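Local structure of glycoside hydrolase family 43 (Halothermothrix orenii, 4QQS) at residues Glu24-Leu29 against Val41-Asn46; Tyr138-Lys143 against Pro197-His202; Lys205-Tyr210 against Ile222-Ala227. The protein hydrolyses glycosidic bonds with alpha-L-arabinofuranosidase activity, as a thermostable five-bladed beta-propeller enzyme of glycoside hydrolase family 43 that probably takes part in xylan breakdown. One frame throughout, in Å; residues are numbered along the deposited sequence.

Overall arrangement
Along the chain the three contacts come in series within a single five-bladed beta-propeller. Contact 1 (24-29 with 41-46) joins strands 26-32 and 38-44 of an antiparallel four-stranded sheet near the start of the chain. Contacts 2 and 3 lie across the molecule from it, their centres about 22 and 25 Å from its own, and no atoms touch. Those two have centres about 8 Å apart and meet through strands 191-202 and 205-212, neighbours in one sheet; contact 3 adds 221-227. Contact 2 adds strand 137-143, near the predicted proton donor E195 and the predicted pKa-modulating D126, so side-chain packing between unpaired strands and pairing within a hairpin meet beside the active site.

Contact 1 (Glu24-Leu29 against Val41-Asn46); sequences ESRYYL and VWESPN
One face of the R26 guanidinium is covered by P45, whose CB sits 3.4 Å above the plane and off toward the rim, while E43 CG lies in plane at its edge. The Y27 ring has the carbonyl oxygens of S44 and P45 at its edge, the W42 ring receives L29 O there, and a bridging water lies in plane at the edge of the Y28 ring. The arginine chain is bent at chi2 and chi3, which sets NE and NH2 beside one oxygen; the salt bridge runs from R26 NH2 to E43 OE2, 2.9 Å. Guanidinium and carboxylate planes stand 84° apart, consistent with a carboxylate offering that single oxygen. E43 OE1 forms a second salt bridge, with K53 NZ, and is linked through the water to Y28 OH. An alanine at R26 would probably lose the first salt bridge and uncover the P45 ring, leaving the carboxylate to K53 and water. L29 and W42 run side by side, L29 CD2 to W42 CE3 at 3.7 Å. Beneath these groups the backbone pairs are regular: L29 N reaches W42 O at 2.8 Å and 172°, and Y27 with S44 is a second hydrogen-bonded pair. Beyond the strand, N46 N donates to S44 OG in an ST turn; S44 OG also hydrogen-bonds D49 O. The whole is an antiparallel beta hairpin, the two middle strands of a four-stranded propeller blade.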
loop_
_atom_site.group_PDB
_atom_site.type_symbol
_atom_site.label_atom_id
_atom_site.label_comp_id
_atom_site.label_asym_id
_atom_site.label_seq_id
_atom_site.Cartn_x
_atom_site.Cartn_y
_atom_site.Cartn_z
ATOM N N GLU A 24 -3.548 14.707 -13.100
ATOM C CA GLU A 24 -3.815 15.350 -14.391
ATOM C C GLU A 24 -4.359 14.357 -15.421
ATOM O O GLU A 24 -3.866 14.240 -16.534
ATOM C CB GLU A 24 -2.572 16.111 -14.885
ATOM C CG GLU A 24 -2.221 17.259 -13.930
ATOM C CD GLU A 24 -1.119 18.183 -14.412
ATOM O OE1 GLU A 24 -0.323 17.776 -15.287
ATOM O OE2 GLU A 24 -1.044 19.319 -13.890
ATOM N N SER A 25 -5.375 13.619 -14.997
ATOM C CA SER A 25 -6.161 12.730 -15.869
ATOM C C SER A 25 -5.407 11.474 -16.322
ATOM O O SER A 25 -5.841 10.773 -17.244
ATOM C CB SER A 25 -6.720 13.488 -17.080
ATOM O OG SER A 25 -7.547 14.560 -16.666
ATOM N N ARG A 26 -4.299 11.183 -15.659
ATOM C CA ARG A 26 -3.551 9.970 -15.917
ATOM C C ARG A 26 -3.357 9.244 -14.590
ATOM O O ARG A 26 -3.341 9.863 -13.524
ATOM C CB ARG A 26 -2.191 10.294 -16.536
ATOM C CG ARG A 26 -2.233 11.176 -17.766
ATOM C CD ARG A 26 -2.960 10.531 -18.905
ATOM N NE ARG A 26 -2.404 9.235 -19.271
ATOM C CZ ARG A 26 -2.695 8.587 -20.397
ATOM N NH1 ARG A 26 -3.529 9.118 -21.291
ATOM N NH2 ARG A 26 -2.142 7.402 -20.627
ATOM N N TYR A 27 -3.212 7.931 -14.683
ATOM C CA TYR A 27 -2.955 7.077 -13.539
ATOM C C TYR A 27 -1.569 6.490 -13.630
ATOM O O TYR A 27 -1.146 6.035 -14.687
ATOM C CB TYR A 27 -3.976 5.950 -13.485
ATOM C CG TYR A 27 -5.396 6.426 -13.318
ATOM C CD1 TYR A 27 -6.180 6.732 -14.416
ATOM C CD2 TYR A 27 -5.943 6.587 -12.056
ATOM C CE1 TYR A 27 -7.483 7.170 -14.269
ATOM C CE2 TYR A 27 -7.248 7.012 -11.884
ATOM C CZ TYR A 27 -8.014 7.312 -13.001
ATOM O OH TYR A 27 -9.324 7.733 -12.889
ATOM N N TYR A 28 -0.899 6.475 -12.485
ATOM C CA TYR A 28 0.461 5.961 -12.364
ATOM C C TYR A 28 0.469 4.894 -11.291
ATOM O O TYR A 28 0.099 5.159 -10.148
ATOM C CB TYR A 28 1.439 7.087 -12.014
ATOM C CG TYR A 28 1.394 8.167 -13.058
ATOM C CD1 TYR A 28 2.154 8.066 -14.210
ATOM C CD2 TYR A 28 0.550 9.264 -12.926
ATOM C CE1 TYR A 28 2.102 9.035 -15.188
ATOM C CE2 TYR A 28 0.478 10.237 -13.904
ATOM C CZ TYR A 28 1.260 10.124 -15.036
ATOM O OH TYR A 28 1.195 11.107 -16.013
ATOM N N LEU A 29 0.843 3.685 -11.692
ATOM C CA LEU A 29 0.942 2.546 -10.810
ATOM C C LEU A 29 2.401 2.279 -10.509
ATOM O O LEU A 29 3.205 2.137 -11.421
ATOM C CB LEU A 29 0.332 1.326 -11.505
ATOM C CG LEU A 29 0.700 -0.063 -10.964
ATOM C CD1 LEU A 29 -0.013 -0.254 -9.685
ATOM C CD2 LEU A 29 0.348 -1.166 -11.930
ATOM N N VAL A 41 7.100 1.718 -12.918
ATOM C CA VAL A 41 5.877 2.498 -13.030
ATOM C C VAL A 41 5.162 2.121 -14.328
ATOM O O VAL A 41 5.801 1.908 -15.359
ATOM C CB VAL A 41 6.151 4.022 -12.939
ATOM C CG1 VAL A 41 7.109 4.492 -14.028
ATOM C CG2 VAL A 41 4.850 4.817 -12.936
ATOM N N TRP A 42 3.837 2.013 -14.235
ATOM C CA TRP A 42 2.963 1.790 -15.373
ATOM C C TRP A 42 1.981 2.958 -15.436
ATOM O O TRP A 42 1.607 3.534 -14.408
ATOM C CB TRP A 42 2.172 0.490 -15.227
ATOM C CG TRP A 42 2.955 -0.790 -15.174
ATOM C CD1 TRP A 42 3.062 -1.708 -16.178
ATOM C CD2 TRP A 42 3.710 -1.326 -14.069
ATOM N NE1 TRP A 42 3.818 -2.775 -15.771
ATOM C CE2 TRP A 42 4.230 -2.570 -14.484
ATOM C CE3 TRP A 42 3.975 -0.891 -12.764
ATOM C CZ2 TRP A 42 5.006 -3.374 -13.657
ATOM C CZ3 TRP A 42 4.744 -1.703 -11.945
ATOM C CH2 TRP A 42 5.247 -2.923 -12.395
ATOM N N GLU A 43 1.540 3.285 -16.645
ATOM C CA GLU A 43 0.614 4.384 -16.849
ATOM C C GLU A 43 -0.675 3.892 -17.506
ATOM O O GLU A 43 -0.652 2.973 -18.338
ATOM C CB GLU A 43 1.265 5.459 -17.716
ATOM C CG GLU A 43 0.450 6.730 -17.820
ATOM C CD GLU A 43 1.064 7.758 -18.747
ATOM O OE1 GLU A 43 2.290 7.954 -18.689
ATOM O OE2 GLU A 43 0.313 8.373 -19.531
ATOM N N SER A 44 -1.798 4.525 -17.156
ATOM C CA SER A 44 -3.098 4.221 -17.751
ATOM C C SER A 44 -3.954 5.474 -17.819
ATOM O O SER A 44 -3.881 6.323 -16.941
ATOM C CB SER A 44 -3.823 3.197 -16.877
ATOM O OG SER A 44 -5.138 2.946 -17.336
ATOM N N PRO A 45 -4.836 5.564 -18.824
ATOM C CA PRO A 45 -5.812 6.658 -18.846
ATOM C C PRO A 45 -7.119 6.274 -18.155
ATOM O O PRO A 45 -7.977 7.139 -17.942
ATOM C CB PRO A 45 -6.060 6.855 -20.344
ATOM C CG PRO A 45 -5.937 5.486 -20.900
ATOM C CD PRO A 45 -4.822 4.827 -20.098
ATOM N N ASN A 46 -7.306 4.996 -17.845
ATOM C CA ASN A 46 -8.640 4.507 -17.491
ATOM C C ASN A 46 -8.703 3.424 -16.407
ATOM O O ASN A 46 -9.788 2.937 -16.114
ATOM C CB ASN A 46 -9.359 4.009 -18.754
ATOM C CG ASN A 46 -8.624 2.872 -19.439
ATOM O OD1 ASN A 46 -7.688 2.301 -18.879
ATOM N ND2 ASN A 46 -9.029 2.547 -20.660
HETATM O O HOH W 1 -8.399 9.720 -17.314
HETATM O O HOH W 2 2.659 10.698 -18.276
#

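Contact 2 (Tyr138-Lys143 against Pro197-His202); sequences YIYYVK and PFVIKH
Y140 and V199 cross at about a right angle, so that the valine presents its CG2 methyl to the ring face. CG2 of V199 stands 3.8 Å from the centroid of the Y140 ring and 14° off its normal, a CH-pi contact placed over the middle of the face. Two torsions set this up: Y140 CG is anti to its carbonyl carbon (chi1 -64°), and V199 CG2 is likewise anti to its own carbonyl carbon. At the root of the tyrosine, P197 lies closer to the backbone than to the ring, its CG 3.9 Å from Y140 CB. The pyrrolidine also meets V142 obliquely, CD of P197 to CG2 of V142 at 4.1 Å, and so spans two residues of strand 137-143. The strands run nearly antiparallel (155°), yet their axes come no nearer than 7.5 Å, too far for backbone pairing; side chains alone bridge them. The far end of the tyrosine is held separately, its OH hydrogen-bonded to P230 O, while M208 packs against both Y140 and P197. V142 lies about 4 Å from the side chains of D126 and E195, the predicted pKa-modulating residue and proton donor. As an apolar neighbour V142 would probably raise the cost of charge on E195, consistent with a donor that must carry a proton, although the sodium ion about 5 Å from the P197 side chain may partly offset this.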
loop_
_atom_site.group_PDB
_atom_site.type_symbol
_atom_site.label_atom_id
_atom_site.label_comp_id
_atom_site.label_asym_id
_atom_site.label_seq_id
_atom_site.Cartn_x
_atom_site.Cartn_y
_atom_site.Cartn_z
ATOM N N TYR A 138 0.632 12.878 7.851
ATOM C CA TYR A 138 0.812 11.778 8.775
ATOM C C TYR A 138 1.422 10.610 8.028
ATOM O O TYR A 138 1.037 10.335 6.906
ATOM C CB TYR A 138 -0.530 11.335 9.361
ATOM C CG TYR A 138 -1.246 12.417 10.123
ATOM C CD1 TYR A 138 -2.083 13.313 9.474
ATOM C CD2 TYR A 138 -1.071 12.564 11.491
ATOM C CE1 TYR A 138 -2.735 14.315 10.161
ATOM C CE2 TYR A 138 -1.714 13.580 12.193
ATOM C CZ TYR A 138 -2.543 14.452 11.513
ATOM O OH TYR A 138 -3.209 15.455 12.183
ATOM N N ILE A 139 2.367 9.930 8.657
ATOM C CA ILE A 139 2.940 8.724 8.092
ATOM C C ILE A 139 2.493 7.518 8.900
ATOM O O ILE A 139 2.614 7.491 10.122
ATOM C CB ILE A 139 4.486 8.816 7.968
ATOM C CG1 ILE A 139 5.026 7.616 7.180
ATOM C CG2 ILE A 139 5.163 8.949 9.325
ATOM C CD1 ILE A 139 6.501 7.738 6.813
ATOM N N TYR A 140 1.953 6.536 8.186
ATOM C CA TYR A 140 1.584 5.235 8.734
ATOM C C TYR A 140 2.636 4.268 8.228
ATOM O O TYR A 140 3.000 4.317 7.071
ATOM C CB TYR A 140 0.181 4.832 8.225
ATOM C CG TYR A 140 -0.889 5.761 8.715
ATOM C CD1 TYR A 140 -1.164 6.952 8.062
ATOM C CD2 TYR A 140 -1.605 5.475 9.857
ATOM C CE1 TYR A 140 -2.105 7.841 8.557
ATOM C CE2 TYR A 140 -2.562 6.348 10.354
ATOM C CZ TYR A 140 -2.807 7.539 9.702
ATOM O OH TYR A 140 -3.709 8.454 10.163
ATOM N N TYR A 141 3.147 3.407 9.098
ATOM C CA TYR A 141 4.215 2.511 8.690
ATOM C C TYR A 141 4.208 1.267 9.556
ATOM O O TYR A 141 3.578 1.226 10.604
ATOM C CB TYR A 141 5.572 3.219 8.756
ATOM C CG TYR A 141 5.918 3.774 10.120
ATOM C CD1 TYR A 141 6.617 3.024 11.041
ATOM C CD2 TYR A 141 5.530 5.052 10.497
ATOM C CE1 TYR A 141 6.939 3.533 12.288
ATOM C CE2 TYR A 141 5.841 5.565 11.751
ATOM C CZ TYR A 141 6.552 4.805 12.638
ATOM O OH TYR A 141 6.880 5.270 13.899
ATOM N N VAL A 142 4.928 0.253 9.102
ATOM C CA VAL A 142 4.949 -1.040 9.758
ATOM C C VAL A 142 6.282 -1.263 10.463
ATOM O O VAL A 142 7.348 -1.122 9.864
ATOM C CB VAL A 142 4.720 -2.168 8.741
ATOM C CG1 VAL A 142 4.903 -3.532 9.373
ATOM C CG2 VAL A 142 3.314 -2.043 8.144
ATOM N N LYS A 143 6.194 -1.616 11.744
ATOM C CA LYS A 143 7.315 -2.161 12.509
ATOM C C LYS A 143 7.283 -3.660 12.250
ATOM O O LYS A 143 6.410 -4.361 12.725
ATOM C CB LYS A 143 7.143 -1.816 13.991
ATOM C CG LYS A 143 8.342 -2.119 14.871
ATOM C CD LYS A 143 8.084 -1.700 16.331
ATOM C CE LYS A 143 9.354 -1.732 17.154
ATOM N NZ LYS A 143 9.140 -1.542 18.593
ATOM N N PRO A 197 -0.908 -0.332 5.277
ATOM C CA PRO A 197 -1.940 0.681 5.553
ATOM C C PRO A 197 -2.208 1.607 4.369
ATOM O O PRO A 197 -1.277 1.991 3.656
ATOM C CB PRO A 197 -1.347 1.481 6.719
ATOM C CG PRO A 197 0.141 1.299 6.580
ATOM C CD PRO A 197 0.304 -0.127 6.091
ATOM N N PHE A 198 -3.463 2.005 4.227
ATOM C CA PHE A 198 -3.859 3.044 3.283
ATOM C C PHE A 198 -5.060 3.764 3.895
ATOM O O PHE A 198 -6.023 3.108 4.250
ATOM C CB PHE A 198 -4.230 2.459 1.906
ATOM C CG PHE A 198 -4.370 3.519 0.844
ATOM C CD1 PHE A 198 -5.482 4.330 0.792
ATOM C CD2 PHE A 198 -3.339 3.763 -0.064
ATOM C CE1 PHE A 198 -5.584 5.343 -0.153
ATOM C CE2 PHE A 198 -3.462 4.767 -1.015
ATOM C CZ PHE A 198 -4.568 5.549 -1.038
ATOM N N VAL A 199 -4.997 5.085 4.019
ATOM C CA VAL A 199 -6.022 5.848 4.731
ATOM C C VAL A 199 -6.836 6.733 3.783
ATOM O O VAL A 199 -6.282 7.454 2.950
ATOM C CB VAL A 199 -5.376 6.699 5.848
ATOM C CG1 VAL A 199 -6.402 7.613 6.539
ATOM C CG2 VAL A 199 -4.712 5.775 6.868
ATOM N N ILE A 200 -8.157 6.676 3.931
ATOM C CA ILE A 200 -9.080 7.589 3.255
ATOM C C ILE A 200 -9.982 8.238 4.298
ATOM O O ILE A 200 -10.179 7.726 5.394
ATOM C CB ILE A 200 -9.904 6.885 2.139
ATOM C CG1 ILE A 200 -10.773 5.760 2.711
ATOM C CG2 ILE A 200 -8.966 6.388 1.047
ATOM C CD1 ILE A 200 -11.614 5.033 1.663
ATOM N N LYS A 201 -10.536 9.382 3.930
ATOM C CA LYS A 201 -11.418 10.137 4.809
ATOM C C LYS A 201 -12.809 10.160 4.195
ATOM O O LYS A 201 -12.960 10.291 2.979
ATOM C CB LYS A 201 -10.878 11.563 5.000
ATOM C CG LYS A 201 -11.531 12.348 6.131
ATOM C CD LYS A 201 -10.887 13.713 6.292
ATOM C CE LYS A 201 -11.370 14.446 7.527
ATOM N NZ LYS A 201 -10.645 15.730 7.706
ATOM N N HIS A 202 -13.826 10.019 5.030
ATOM C CA HIS A 202 -15.198 10.015 4.562
ATOM C C HIS A 202 -16.093 10.531 5.676
ATOM O O HIS A 202 -16.076 10.003 6.786
ATOM C CB HIS A 202 -15.611 8.601 4.157
ATOM C CG HIS A 202 -16.993 8.516 3.589
ATOM N ND1 HIS A 202 -18.069 8.039 4.308
ATOM C CD2 HIS A 202 -17.475 8.856 2.372
ATOM C CE1 HIS A 202 -19.155 8.092 3.557
ATOM N NE2 HIS A 202 -18.821 8.580 2.376
#

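Contact 3 (Lys205-Tyr210 against Ile222-Ala227); sequences KYYMMY and IGYAVA
Six backbone hydrogen bonds, each 2.9 Å long, tie 205-210 to 222-227 in antiparallel register, with Y206-A227, M208-A225 and Y210-G223 as the hydrogen-bonded pairs and the donor Y210 N standing above the G223 carbonyl plane. On the face carrying Y207, M209, Y224 and V226, the Y207 ring is flanked twice. V226 CG2 comes over one face, 4.1 Å from the ring centroid and toward the rim, in a CH-pi contact, and Y224 approaches the ring edge, with CE1 3.7 Å from Y207 CD2. Both tyrosines point the same way, but their planes make 46°, so the pair is oblique. Y224 takes the crowded first torsion (chi1 76°), with CG between its backbone N and carbonyl carbon. Farther along this face, M209 CE touches I222 CG2 at 4.2 Å. On the reverse face Y210, in the same crowded rotamer (chi1 67°), folds across to the partner strand, where G223 CA lies over one ring face. A CB there would stand only 3.2 Å from Y210 OH, a tight fit. Y210 OH is hydrogen-bonded to E185 OE2; its side chain is about 7 Å from that of E195, the predicted proton donor. The chemistry is thus backbone bonding overlaid by carbon packing, with the hydroxyls of Y206, Y210 and Y224 making polar links to D132, E185 and L299 N elsewhere in the propeller.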
loop_
_atom_site.group_PDB
_atom_site.type_symbol
_atom_site.label_atom_id
_atom_site.label_comp_id
_atom_site.label_asym_id
_atom_site.label_seq_id
_atom_site.Cartn_x
_atom_site.Cartn_y
_atom_site.Cartn_z
ATOM N N LYS A 205 -14.696 11.093 9.227
ATOM C CA LYS A 205 -13.970 10.000 9.865
ATOM C C LYS A 205 -12.869 9.475 8.949
ATOM O O LYS A 205 -12.865 9.692 7.727
ATOM C CB LYS A 205 -14.926 8.866 10.240
ATOM C CG LYS A 205 -15.935 9.247 11.317
ATOM C CD LYS A 205 -16.877 8.107 11.653
ATOM C CE LYS A 205 -17.884 8.516 12.714
ATOM N NZ LYS A 205 -18.964 7.516 12.895
ATOM N N TYR A 206 -11.948 8.754 9.571
ATOM C CA TYR A 206 -10.765 8.246 8.894
ATOM C C TYR A 206 -10.838 6.726 8.850
ATOM O O TYR A 206 -11.176 6.084 9.836
ATOM C CB TYR A 206 -9.502 8.702 9.622
ATOM C CG TYR A 206 -9.401 10.204 9.739
ATOM C CD1 TYR A 206 -10.015 10.875 10.787
ATOM C CD2 TYR A 206 -8.704 10.958 8.815
ATOM C CE1 TYR A 206 -9.940 12.246 10.909
ATOM C CE2 TYR A 206 -8.622 12.341 8.929
ATOM C CZ TYR A 206 -9.237 12.981 9.989
ATOM O OH TYR A 206 -9.159 14.346 10.148
ATOM N N TYR A 207 -10.528 6.165 7.682
ATOM C CA TYR A 207 -10.636 4.732 7.439
ATOM C C TYR A 207 -9.287 4.219 6.971
ATOM O O TYR A 207 -8.776 4.658 5.949
ATOM C CB TYR A 207 -11.694 4.460 6.360
ATOM C CG TYR A 207 -13.071 4.844 6.817
ATOM C CD1 TYR A 207 -13.506 6.171 6.790
ATOM C CD2 TYR A 207 -13.923 3.895 7.338
ATOM C CE1 TYR A 207 -14.749 6.527 7.264
ATOM C CE2 TYR A 207 -15.190 4.247 7.801
ATOM C CZ TYR A 207 -15.590 5.559 7.755
ATOM O OH TYR A 207 -16.825 5.932 8.227
ATOM N N MET A 208 -8.711 3.292 7.727
ATOM C CA MET A 208 -7.426 2.694 7.392
ATOM C C MET A 208 -7.682 1.285 6.896
ATOM O O MET A 208 -8.087 0.410 7.663
ATOM C CB MET A 208 -6.522 2.600 8.624
ATOM C CG MET A 208 -5.145 2.001 8.287
ATOM S SD MET A 208 -4.226 1.435 9.700
ATOM C CE MET A 208 -4.068 2.999 10.547
ATOM N N MET A 209 -7.468 1.077 5.611
ATOM C CA MET A 209 -7.438 -0.255 5.043
ATOM C C MET A 209 -6.064 -0.865 5.335
ATOM O O MET A 209 -5.060 -0.150 5.384
ATOM C CB MET A 209 -7.708 -0.168 3.543
ATOM C CG MET A 209 -9.071 0.404 3.257
ATOM S SD MET A 209 -9.399 0.766 1.539
ATOM C CE MET A 209 -9.790 -0.906 1.009
ATOM N N TYR A 210 -6.019 -2.182 5.507
ATOM C CA TYR A 210 -4.762 -2.851 5.829
ATOM C C TYR A 210 -4.934 -4.322 5.479
ATOM O O TYR A 210 -6.051 -4.803 5.276
ATOM C CB TYR A 210 -4.384 -2.671 7.317
ATOM C CG TYR A 210 -5.333 -3.388 8.238
ATOM C CD1 TYR A 210 -6.514 -2.806 8.667
ATOM C CD2 TYR A 210 -5.073 -4.690 8.652
ATOM C CE1 TYR A 210 -7.398 -3.497 9.469
ATOM C CE2 TYR A 210 -5.959 -5.382 9.449
ATOM C CZ TYR A 210 -7.118 -4.781 9.866
ATOM O OH TYR A 210 -8.025 -5.425 10.683
ATOM N N ILE A 222 -7.867 -8.191 3.242
ATOM C CA ILE A 222 -7.933 -6.779 3.586
ATOM C C ILE A 222 -9.078 -6.500 4.538
ATOM O O ILE A 222 -10.218 -6.931 4.306
ATOM C CB ILE A 222 -8.102 -5.927 2.307
ATOM C CG1 ILE A 222 -6.858 -6.088 1.431
ATOM C CG2 ILE A 222 -8.365 -4.467 2.645
ATOM C CD1 ILE A 222 -7.021 -5.597 0.013
ATOM N N GLY A 223 -8.765 -5.762 5.604
ATOM C CA GLY A 223 -9.753 -5.248 6.527
ATOM C C GLY A 223 -9.620 -3.743 6.645
ATOM O O GLY A 223 -8.766 -3.130 6.005
ATOM N N TYR A 224 -10.433 -3.146 7.515
ATOM C CA TYR A 224 -10.223 -1.746 7.852
ATOM C C TYR A 224 -10.490 -1.456 9.314
ATOM O O TYR A 224 -11.116 -2.251 10.032
ATOM C CB TYR A 224 -11.036 -0.796 6.952
ATOM C CG TYR A 224 -12.515 -0.709 7.251
ATOM C CD1 TYR A 224 -13.029 0.289 8.053
ATOM C CD2 TYR A 224 -13.399 -1.627 6.709
ATOM C CE1 TYR A 224 -14.387 0.378 8.295
ATOM C CE2 TYR A 224 -14.754 -1.540 6.939
ATOM C CZ TYR A 224 -15.240 -0.544 7.741
ATOM O OH TYR A 224 -16.597 -0.455 7.938
ATOM N N ALA A 225 -10.017 -0.282 9.719
ATOM C CA ALA A 225 -10.287 0.300 11.015
ATOM C C ALA A 225 -10.729 1.734 10.819
ATOM O O ALA A 225 -10.444 2.339 9.786
ATOM C CB ALA A 225 -9.051 0.245 11.905
ATOM N N VAL A 226 -11.420 2.269 11.823
ATOM C CA VAL A 226 -11.965 3.618 11.762
ATOM C C VAL A 226 -11.484 4.423 12.958
ATOM O O VAL A 226 -11.375 3.902 14.075
ATOM C CB VAL A 226 -13.508 3.627 11.669
ATOM C CG1 VAL A 226 -14.157 3.071 12.908
ATOM C CG2 VAL A 226 -14.048 5.019 11.381
ATOM N N ALA A 227 -11.241 5.711 12.716
ATOM C CA ALA A 227 -10.824 6.642 13.756
ATOM C C ALA A 227 -11.483 7.985 13.575
ATOM O O ALA A 227 -11.852 8.368 12.470
ATOM C CB ALA A 227 -9.314 6.820 13.740
#